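Local coordinates for muconolactone isomerase-like protein (Thermus thermophilus, PDB 1VDH) that catalyses the peroxide-dependent oxidative decarboxylation of coproheme to heme b, the last step of coproporphyrin-dependent heme biosynthesis, and assembles as a homopentamer, at residues D20-D25 and L74-L79; I64-G69 and K236-E241; S116-L121 and P161-A166. All coordinates share one frame; numbering follows the deposited sequence.

Contact 1 (D20-D25 and L74-L79); sequences DFRLLD and LLFLNL
With chi1 at -68°, Phe21 has its CG anti to the carbonyl carbon, whereas Leu75 carries CG anti to the backbone N (chi1 161°); as cross-strand partners on one face of the sheet, they run side by side. Leu75 CD1 sits over the centre of the Phe21 ring, 3.7 Å from CE1 of Phe21, in a CH-pi contact almost along the ring normal. An alanine in place of Phe21 would probably cost Leu75 this aromatic platform, together with the ring stack that Phe21 forms with Phe233, and loosen that face of the sheet. The backbones flank this non-hydrogen-bonded pair with two hydrogen-bonded ones. Phe76 N reaches Asp20 O at 2.8 Å in a nearly straight bond, and its return partner, Asp20 N to Phe76 O, is more bent; Arg22 N to Leu74 O and Leu74 N to Arg22 O, the latter 3.0 Å, are both close to linear. On the other face, Arg22 grips Asp20 side-on in a salt bridge: NE meets OD1 of Asp20 at 2.8 Å from above the carboxylate plane, while NH2 meets the syn lone pair of OD2. Ser94 OG takes a further bond from NH2, and Leu93 of helix 83-95 covers Asp20, Arg22 and Phe76. Such antiparallel pairing, with one face covered by a helix, is characteristic of the dimeric alpha+beta barrel, built on ferredoxin-like folds, of the chlorite dismutase family.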
loop_
_atom_site.group_PDB
_atom_site.type_symbol
_atom_site.label_atom_id
_atom_site.label_comp_id
_atom_site.label_asym_id
_atom_site.label_seq_id
_atom_site.Cartn_x
_atom_site.Cartn_y
_atom_site.Cartn_z
ATOM N N ASP A 20 -12.045 -13.300 -11.568
ATOM C CA ASP A 20 -12.630 -11.971 -11.606
ATOM C C ASP A 20 -13.411 -11.757 -10.318
ATOM O O ASP A 20 -14.536 -12.245 -10.179
ATOM C CB ASP A 20 -13.546 -11.856 -12.839
ATOM C CG ASP A 20 -14.089 -10.446 -13.065
ATOM O OD1 ASP A 20 -14.042 -9.590 -12.152
ATOM O OD2 ASP A 20 -14.586 -10.197 -14.180
ATOM N N PHE A 21 -12.788 -11.059 -9.371
ATOM C CA PHE A 21 -13.404 -10.753 -8.082
ATOM C C PHE A 21 -14.067 -9.384 -8.112
ATOM O O PHE A 21 -13.441 -8.390 -8.491
ATOM C CB PHE A 21 -12.354 -10.751 -6.962
ATOM C CG PHE A 21 -11.776 -12.100 -6.662
ATOM C CD1 PHE A 21 -12.421 -12.966 -5.786
ATOM C CD2 PHE A 21 -10.562 -12.488 -7.222
ATOM C CE1 PHE A 21 -11.868 -14.195 -5.463
ATOM C CE2 PHE A 21 -9.997 -13.720 -6.908
ATOM C CZ PHE A 21 -10.648 -14.576 -6.026
ATOM N N ARG A 22 -15.312 -9.323 -7.652
ATOM C CA ARG A 22 -16.046 -8.067 -7.624
ATOM C C ARG A 22 -16.788 -7.885 -6.309
ATOM O O ARG A 22 -17.083 -8.859 -5.604
ATOM C CB ARG A 22 -17.044 -8.006 -8.785
ATOM C CG ARG A 22 -16.425 -8.361 -10.123
ATOM C CD ARG A 22 -16.769 -7.361 -11.199
ATOM N NE ARG A 22 -16.197 -7.782 -12.472
ATOM C CZ ARG A 22 -16.358 -7.142 -13.623
ATOM N NH1 ARG A 22 -17.078 -6.029 -13.674
ATOM N NH2 ARG A 22 -15.812 -7.635 -14.725
ATOM N N LEU A 23 -17.039 -6.624 -5.969
ATOM C CA LEU A 23 -17.769 -6.268 -4.758
ATOM C C LEU A 23 -19.158 -5.805 -5.172
ATOM O O LEU A 23 -19.315 -5.097 -6.171
ATOM C CB LEU A 23 -17.058 -5.140 -4.008
ATOM C CG LEU A 23 -15.811 -5.519 -3.208
ATOM C CD1 LEU A 23 -15.080 -4.250 -2.812
ATOM C CD2 LEU A 23 -16.204 -6.337 -1.966
ATOM N N LEU A 24 -20.164 -6.206 -4.407
ATOM C CA LEU A 24 -21.535 -5.822 -4.703
ATOM C C LEU A 24 -21.930 -4.548 -3.964
ATOM O O LEU A 24 -21.648 -4.389 -2.776
ATOM C CB LEU A 24 -22.492 -6.959 -4.329
ATOM C CG LEU A 24 -23.994 -6.671 -4.456
ATOM C CD1 LEU A 24 -24.379 -6.520 -5.923
ATOM C CD2 LEU A 24 -24.789 -7.795 -3.804
ATOM N N ASP A 25 -22.523 -3.608 -4.688
ATOM C CA ASP A 25 -22.992 -2.384 -4.061
ATOM C C ASP A 25 -24.377 -2.765 -3.528
ATOM O O ASP A 25 -25.387 -2.598 -4.219
ATOM C CB ASP A 25 -23.094 -1.248 -5.086
ATOM C CG ASP A 25 -23.433 0.100 -4.446
ATOM O OD1 ASP A 25 -23.976 0.130 -3.320
ATOM O OD2 ASP A 25 -23.158 1.137 -5.080
ATOM N N LEU A 74 -18.267 -11.518 -4.912
ATOM C CA LEU A 74 -18.518 -12.516 -5.940
ATOM C C LEU A 74 -17.260 -12.784 -6.753
ATOM O O LEU A 74 -16.515 -11.863 -7.094
ATOM C CB LEU A 74 -19.647 -12.060 -6.878
ATOM C CG LEU A 74 -21.090 -12.017 -6.352
ATOM C CD1 LEU A 74 -21.980 -11.245 -7.331
ATOM C CD2 LEU A 74 -21.624 -13.431 -6.151
ATOM N N LEU A 75 -16.998 -14.062 -6.995
ATOM C CA LEU A 75 -15.865 -14.474 -7.808
ATOM C C LEU A 75 -16.429 -15.103 -9.072
ATOM O O LEU A 75 -17.258 -16.012 -8.998
ATOM C CB LEU A 75 -15.007 -15.528 -7.097
ATOM C CG LEU A 75 -14.089 -16.343 -8.026
ATOM C CD1 LEU A 75 -13.086 -15.424 -8.737
ATOM C CD2 LEU A 75 -13.353 -17.429 -7.245
ATOM N N PHE A 76 -16.003 -14.587 -10.220
ATOM C CA PHE A 76 -16.411 -15.132 -11.507
ATOM C C PHE A 76 -15.152 -15.791 -12.049
ATOM O O PHE A 76 -14.211 -15.113 -12.466
ATOM C CB PHE A 76 -16.894 -14.026 -12.449
ATOM C CG PHE A 76 -18.113 -13.306 -11.956
ATOM C CD1 PHE A 76 -17.993 -12.206 -11.111
ATOM C CD2 PHE A 76 -19.384 -13.733 -12.326
ATOM C CE1 PHE A 76 -19.126 -11.538 -10.641
ATOM C CE2 PHE A 76 -20.523 -13.074 -11.864
ATOM C CZ PHE A 76 -20.394 -11.973 -11.018
ATOM N N LEU A 77 -15.112 -17.117 -11.962
ATOM C CA LEU A 77 -13.969 -17.892 -12.419
ATOM C C LEU A 77 -14.255 -18.486 -13.788
ATOM O O LEU A 77 -15.279 -19.144 -13.983
ATOM C CB LEU A 77 -13.656 -19.014 -11.416
ATOM C CG LEU A 77 -12.558 -20.023 -11.793
ATOM C CD1 LEU A 77 -11.229 -19.310 -12.015
ATOM C CD2 LEU A 77 -12.415 -21.077 -10.696
ATOM N N ASN A 78 -13.342 -18.258 -14.727
ATOM C CA ASN A 78 -13.488 -18.772 -16.084
ATOM C C ASN A 78 -12.186 -19.324 -16.632
ATOM O O ASN A 78 -11.110 -18.777 -16.380
ATOM C CB ASN A 78 -14.005 -17.679 -17.030
ATOM C CG ASN A 78 -15.511 -17.557 -17.013
ATOM O OD1 ASN A 78 -16.214 -18.372 -17.612
ATOM N ND2 ASN A 78 -16.017 -16.528 -16.343
ATOM N N LEU A 79 -12.292 -20.441 -17.346
ATOM C CA LEU A 79 -11.143 -21.083 -17.976
ATOM C C LEU A 79 -11.488 -21.250 -19.454
ATOM O O LEU A 79 -12.613 -21.623 -19.787
ATOM C CB LEU A 79 -10.845 -22.449 -17.344
ATOM C CG LEU A 79 -10.203 -22.456 -15.952
ATOM C CD1 LEU A 79 -11.267 -22.294 -14.878
ATOM C CD2 LEU A 79 -9.435 -23.759 -15.739
#

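Contact 2 (I64-G69 and K236-E241); sequences IYQVVG and KYLDEE
Three backbone hydrogen bonds join segment 64-69 to segment 236-241. Gln66 and Lys236 form a reciprocal pair: Gln66 N lies on a lone pair of Lys236 O at 3.0 Å, and Lys236 N approaches Gln66 O from above the carbonyl plane. Leu238 N then meets Ile64 O at 2.9 Å, nearly along the C=O axis. Between these bonds Tyr65 and Tyr237 make up a non-hydrogen-bonded pair, and their rings make an offset edge-to-face contact. The edge of Tyr237 turns toward the face of Tyr65, with planes 81° apart and centroids separated by 5.8 Å. Different first torsions set this crossing: CG of Tyr237 is anti to its backbone N, while that of Tyr65 is anti to the carbonyl carbon, bringing CE1 of Tyr65 to 3.8 Å from CB of Tyr237. Beside the strands, Leu238 lays both methyl branches against Gln66, CD1 being 3.9 Å from CB of Gln66 and CD2 3.8 Å from its NE2, so that the extended glutamine lies obliquely across the leucine. This is antiparallel pairing of two interior strands in the beta sheet of a dimeric alpha+beta barrel, here at the point where strand 227-237 gives way to the C-terminal helix. Asp239 is the N-cap of that helix, its OD1 accepting from Ala242 N. A water bridges the two segments, accepting from Ile64 N and donating to Leu238 O. Farther out, Leu243 and Phe246 of helix 240-246 pack on Leu238 and Gln66 respectively. Leu87 of a neighbouring subunit packs on Gln66, Val68 and Lys236, and Glu90 of that neighbouring subunit accepts a hydrogen bond from Gly69 N.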
loop_
_atom_site.group_PDB
_atom_site.type_symbol
_atom_site.label_atom_id
_atom_site.label_comp_id
_atom_site.label_asym_id
_atom_site.label_seq_id
_atom_site.Cartn_x
_atom_site.Cartn_y
_atom_site.Cartn_z
ATOM N N ILE A 64 -19.162 -19.606 -10.212
ATOM C CA ILE A 64 -19.482 -18.321 -9.586
ATOM C C ILE A 64 -19.586 -18.576 -8.088
ATOM O O ILE A 64 -20.277 -19.505 -7.658
ATOM C CB ILE A 64 -20.787 -17.709 -10.136
ATOM C CG1 ILE A 64 -20.621 -17.391 -11.629
ATOM C CG2 ILE A 64 -21.140 -16.435 -9.363
ATOM C CD1 ILE A 64 -21.857 -16.791 -12.290
ATOM N N TYR A 65 -18.907 -17.748 -7.297
ATOM C CA TYR A 65 -18.877 -17.939 -5.849
ATOM C C TYR A 65 -19.221 -16.734 -4.993
ATOM O O TYR A 65 -19.013 -15.590 -5.395
ATOM C CB TYR A 65 -17.481 -18.401 -5.428
ATOM C CG TYR A 65 -16.934 -19.556 -6.223
ATOM C CD1 TYR A 65 -16.981 -20.854 -5.718
ATOM C CD2 TYR A 65 -16.353 -19.354 -7.474
ATOM C CE1 TYR A 65 -16.464 -21.923 -6.434
ATOM C CE2 TYR A 65 -15.834 -20.417 -8.201
ATOM C CZ TYR A 65 -15.892 -21.698 -7.671
ATOM O OH TYR A 65 -15.369 -22.752 -8.374
ATOM N N GLN A 66 -19.748 -17.012 -3.802
ATOM C CA GLN A 66 -20.060 -15.973 -2.830
ATOM C C GLN A 66 -18.818 -15.962 -1.950
ATOM O O GLN A 66 -18.526 -16.946 -1.272
ATOM C CB GLN A 66 -21.287 -16.338 -1.992
ATOM C CG GLN A 66 -21.642 -15.267 -0.962
ATOM C CD GLN A 66 -22.910 -15.577 -0.184
ATOM O OE1 GLN A 66 -23.162 -14.995 0.878
ATOM N NE2 GLN A 66 -23.721 -16.483 -0.713
ATOM N N VAL A 67 -18.086 -14.854 -1.973
ATOM C CA VAL A 67 -16.840 -14.732 -1.221
ATOM C C VAL A 67 -17.010 -14.023 0.123
ATOM O O VAL A 67 -17.584 -12.943 0.194
ATOM C CB VAL A 67 -15.771 -13.992 -2.075
ATOM C CG1 VAL A 67 -14.418 -13.973 -1.359
ATOM C CG2 VAL A 67 -15.632 -14.659 -3.437
ATOM N N VAL A 68 -16.482 -14.628 1.183
ATOM C CA VAL A 68 -16.575 -14.044 2.520
ATOM C C VAL A 68 -15.601 -12.876 2.700
ATOM O O VAL A 68 -14.523 -12.861 2.101
ATOM C CB VAL A 68 -16.281 -15.114 3.622
ATOM C CG1 VAL A 68 -14.830 -15.606 3.530
ATOM C CG2 VAL A 68 -16.574 -14.555 5.008
ATOM N N GLY A 69 -16.007 -11.881 3.487
ATOM C CA GLY A 69 -15.129 -10.757 3.776
ATOM C C GLY A 69 -15.207 -9.531 2.891
ATOM O O GLY A 69 -15.964 -9.492 1.926
ATOM N N LYS A 236 -18.086 -19.788 -1.603
ATOM C CA LYS A 236 -19.018 -20.903 -1.659
ATOM C C LYS A 236 -19.607 -20.943 -3.064
ATOM O O LYS A 236 -20.114 -19.931 -3.547
ATOM C CB LYS A 236 -20.141 -20.703 -0.635
ATOM C CG LYS A 236 -21.205 -21.790 -0.661
ATOM C CD LYS A 236 -22.281 -21.525 0.372
ATOM C CE LYS A 236 -23.420 -22.528 0.255
ATOM N NZ LYS A 236 -22.964 -23.921 0.488
ATOM N N TYR A 237 -19.510 -22.094 -3.726
ATOM C CA TYR A 237 -20.048 -22.246 -5.078
ATOM C C TYR A 237 -21.546 -21.960 -5.067
ATOM O O TYR A 237 -22.264 -22.426 -4.183
ATOM C CB TYR A 237 -19.791 -23.660 -5.623
ATOM C CG TYR A 237 -20.363 -23.870 -7.012
ATOM C CD1 TYR A 237 -19.631 -23.523 -8.147
ATOM C CD2 TYR A 237 -21.666 -24.345 -7.189
ATOM C CE1 TYR A 237 -20.183 -23.634 -9.422
ATOM C CE2 TYR A 237 -22.229 -24.458 -8.462
ATOM C CZ TYR A 237 -21.484 -24.096 -9.570
ATOM O OH TYR A 237 -22.051 -24.156 -10.819
ATOM N N LEU A 238 -22.003 -21.180 -6.043
ATOM C CA LEU A 238 -23.412 -20.823 -6.153
ATOM C C LEU A 238 -24.022 -21.331 -7.453
ATOM O O LEU A 238 -23.527 -21.004 -8.534
ATOM C CB LEU A 238 -23.579 -19.296 -6.145
ATOM C CG LEU A 238 -23.079 -18.441 -4.977
ATOM C CD1 LEU A 238 -23.168 -16.967 -5.352
ATOM C CD2 LEU A 238 -23.894 -18.734 -3.727
ATOM N N ASP A 239 -25.068 -22.151 -7.364
ATOM C CA ASP A 239 -25.740 -22.587 -8.585
ATOM C C ASP A 239 -26.705 -21.452 -8.940
ATOM O O ASP A 239 -26.737 -20.431 -8.242
ATOM C CB ASP A 239 -26.457 -23.946 -8.432
ATOM C CG ASP A 239 -27.470 -23.989 -7.287
ATOM O OD1 ASP A 239 -27.917 -22.942 -6.780
ATOM O OD2 ASP A 239 -27.845 -25.114 -6.902
ATOM N N GLU A 240 -27.505 -21.621 -9.988
ATOM C CA GLU A 240 -28.425 -20.563 -10.392
ATOM C C GLU A 240 -29.369 -20.087 -9.284
ATOM O O GLU A 240 -29.501 -18.882 -9.052
ATOM C CB GLU A 240 -29.220 -20.973 -11.631
ATOM C CG GLU A 240 -29.932 -19.799 -12.288
ATOM C CD GLU A 240 -30.751 -20.206 -13.497
ATOM O OE1 GLU A 240 -30.183 -20.814 -14.427
ATOM O OE2 GLU A 240 -31.963 -19.919 -13.510
ATOM N N GLU A 241 -30.005 -21.026 -8.588
ATOM C CA GLU A 241 -30.924 -20.677 -7.506
ATOM C C GLU A 241 -30.224 -19.987 -6.341
ATOM O O GLU A 241 -30.774 -19.060 -5.749
ATOM C CB GLU A 241 -31.674 -21.916 -7.002
ATOM C CG GLU A 241 -32.750 -22.426 -7.953
ATOM C CD GLU A 241 -33.819 -21.383 -8.243
ATOM O OE1 GLU A 241 -33.956 -20.982 -9.419
ATOM O OE2 GLU A 241 -34.518 -20.962 -7.295
HETATM O O HOH W 1 -21.705 -20.917 -10.763
#

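Contact 3 (S116-L121 and P161-A166); sequences SQEKPL and PAKERA
Gln117 and Arg165 cross at about a right angle, the amide and guanidinium planes standing 81° apart. Gln117 OE1 lies at the edge of the guanidinium, close to its plane, where NH1 of Arg165 donates to it at 2.7 Å. The donor approaches nearly along the C=O axis, although the N-H...O angle is an appreciably bent 141°. Two torsions near -60° fold the glutamine back so that its CD rests 3.8 Å from CB of Arg165, while the arginine turns at chi3 to bring its head round to the same oxygen. Ala162 CA covers one face of the guanidinium, offset toward the rim. The contact thus seats the loop that follows strand 102-116 on the N-terminal end of helix 162-177, for which Pro161 is the N-cap residue. The next residue of the loop, Glu118, reaches out with an extended chain and crosses Lys163 obliquely: OE2 comes within 3.4 Å of CA of Lys163, and OE1 within 3.6 Å of CB of Ala166. Its carboxylate and the lysine ammonium are not in contact, with OE2 of Glu118 5.0 Å from NZ of Lys163, so any attraction between them is probably modest. Gln117 OE1 also accepts from Thr9 OG1, giving that oxygen two donors. NH2 of Arg165 bonds to the carbonyl oxygens of Glu7 and Leu160, fixing the guanidinium's rotation, and Phe219 of another subunit packs on the arginine.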
loop_
_atom_site.group_PDB
_atom_site.type_symbol
_atom_site.label_atom_id
_atom_site.label_comp_id
_atom_site.label_asym_id
_atom_site.label_seq_id
_atom_site.Cartn_x
_atom_site.Cartn_y
_atom_site.Cartn_z
ATOM N N SER A 116 7.489 -30.105 -13.843
ATOM C CA SER A 116 8.380 -31.201 -13.486
ATOM C C SER A 116 9.779 -30.612 -13.393
ATOM O O SER A 116 10.241 -29.962 -14.324
ATOM C CB SER A 116 8.346 -32.291 -14.555
ATOM O OG SER A 116 9.169 -33.375 -14.168
ATOM N N GLN A 117 10.450 -30.850 -12.270
ATOM C CA GLN A 117 11.787 -30.308 -12.040
ATOM C C GLN A 117 12.914 -30.968 -12.830
ATOM O O GLN A 117 13.870 -30.292 -13.221
ATOM C CB GLN A 117 12.113 -30.328 -10.542
ATOM C CG GLN A 117 11.126 -29.539 -9.678
ATOM C CD GLN A 117 11.040 -28.069 -10.063
ATOM O OE1 GLN A 117 12.023 -27.464 -10.492
ATOM N NE2 GLN A 117 9.855 -27.490 -9.915
ATOM N N GLU A 118 12.806 -32.275 -13.060
ATOM C CA GLU A 118 13.834 -33.010 -13.795
ATOM C C GLU A 118 13.343 -33.670 -15.087
ATOM O O GLU A 118 13.539 -33.127 -16.170
ATOM C CB GLU A 118 14.499 -34.048 -12.885
ATOM C CG GLU A 118 15.290 -33.441 -11.733
ATOM C CD GLU A 118 16.002 -34.482 -10.889
ATOM O OE1 GLU A 118 15.318 -35.345 -10.298
ATOM O OE2 GLU A 118 17.250 -34.431 -10.808
ATOM N N LYS A 119 12.729 -34.845 -14.976
ATOM C CA LYS A 119 12.231 -35.563 -16.150
ATOM C C LYS A 119 10.922 -34.980 -16.681
ATOM O O LYS A 119 9.924 -34.932 -15.966
ATOM C CB LYS A 119 12.050 -37.051 -15.832
ATOM C CG LYS A 119 13.357 -37.820 -15.669
ATOM C CD LYS A 119 14.132 -37.881 -16.983
ATOM C CE LYS A 119 15.444 -38.642 -16.834
ATOM N NZ LYS A 119 15.243 -40.058 -16.412
ATOM N N PRO A 120 10.908 -34.559 -17.959
ATOM C CA PRO A 120 9.728 -33.974 -18.611
ATOM C C PRO A 120 8.485 -34.858 -18.494
ATOM O O PRO A 120 8.577 -36.084 -18.543
ATOM C CB PRO A 120 10.177 -33.846 -20.067
ATOM C CG PRO A 120 11.646 -33.613 -19.943
ATOM C CD PRO A 120 12.038 -34.631 -18.903
ATOM N N LEU A 121 7.330 -34.224 -18.310
ATOM C CA LEU A 121 6.068 -34.945 -18.189
ATOM C C LEU A 121 5.584 -35.457 -19.543
ATOM O O LEU A 121 5.842 -34.840 -20.579
ATOM C CB LEU A 121 4.986 -34.039 -17.594
ATOM C CG LEU A 121 5.093 -33.579 -16.141
ATOM C CD1 LEU A 121 3.960 -32.610 -15.845
ATOM C CD2 LEU A 121 5.031 -34.772 -15.196
ATOM N N PRO A 161 19.751 -26.339 -7.568
ATOM C CA PRO A 161 19.953 -27.314 -8.645
ATOM C C PRO A 161 18.591 -27.979 -8.866
ATOM O O PRO A 161 17.791 -28.069 -7.929
ATOM C CB PRO A 161 20.932 -28.313 -8.020
ATOM C CG PRO A 161 21.693 -27.488 -7.036
ATOM C CD PRO A 161 20.602 -26.655 -6.407
ATOM N N ALA A 162 18.327 -28.444 -10.084
ATOM C CA ALA A 162 17.056 -29.096 -10.390
ATOM C C ALA A 162 16.809 -30.297 -9.477
ATOM O O ALA A 162 15.676 -30.555 -9.070
ATOM C CB ALA A 162 17.016 -29.524 -11.852
ATOM N N LYS A 163 17.886 -30.995 -9.125
ATOM C CA LYS A 163 17.799 -32.169 -8.262
ATOM C C LYS A 163 17.234 -31.833 -6.879
ATOM O O LYS A 163 16.432 -32.589 -6.333
ATOM C CB LYS A 163 19.173 -32.833 -8.129
ATOM C CG LYS A 163 19.144 -34.176 -7.415
ATOM C CD LYS A 163 20.541 -34.770 -7.292
ATOM C CE LYS A 163 20.507 -36.131 -6.602
ATOM N NZ LYS A 163 19.762 -37.150 -7.398
ATOM N N GLU A 164 17.662 -30.708 -6.308
ATOM C CA GLU A 164 17.171 -30.294 -4.995
ATOM C C GLU A 164 15.718 -29.835 -5.084
ATOM O O GLU A 164 14.907 -30.142 -4.207
ATOM C CB GLU A 164 18.053 -29.193 -4.397
ATOM C CG GLU A 164 17.559 -28.630 -3.053
ATOM C CD GLU A 164 17.506 -29.665 -1.922
ATOM O OE1 GLU A 164 18.194 -30.704 -2.008
ATOM O OE2 GLU A 164 16.780 -29.425 -0.931
ATOM N N ARG A 165 15.383 -29.109 -6.146
ATOM C CA ARG A 165 14.009 -28.652 -6.330
ATOM C C ARG A 165 13.074 -29.853 -6.460
ATOM O O ARG A 165 11.961 -29.845 -5.929
ATOM C CB ARG A 165 13.896 -27.737 -7.551
ATOM C CG ARG A 165 14.393 -26.317 -7.282
ATOM C CD ARG A 165 14.181 -25.399 -8.472
ATOM N NE ARG A 165 15.365 -25.313 -9.325
ATOM C CZ ARG A 165 15.419 -25.757 -10.574
ATOM N NH1 ARG A 165 14.355 -26.328 -11.124
ATOM N NH2 ARG A 165 16.530 -25.618 -11.278
ATOM N N ALA A 166 13.554 -30.902 -7.126
ATOM C CA ALA A 166 12.775 -32.121 -7.308
ATOM C C ALA A 166 12.494 -32.802 -5.968
ATOM O O ALA A 166 11.370 -33.234 -5.716
ATOM C CB ALA A 166 13.504 -33.082 -8.249
#

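In the fold
Contacts 1 and 2 are neighbours in one antiparallel sheet, their centres 9 Å apart. Strands 61-67 and 74-80 follow each other in the chain and lie side by side, and strands 10-24, 74-80, 61-67 and 227-237 run across the sheet in that order, tying the N-terminal strand to the last one. The segments of the two contacts alternate along the sequence. Contact 3 lies on the other side of the chain's centre, about 35 Å from contact 1 and 38 Å from contact 2 between centres; in sequence it opens after contact 1 closes and falls between the two segments of contact 2. It fastens the start of helix 162-177, which carries His172, the predicted axial ligand of the coproheme iron.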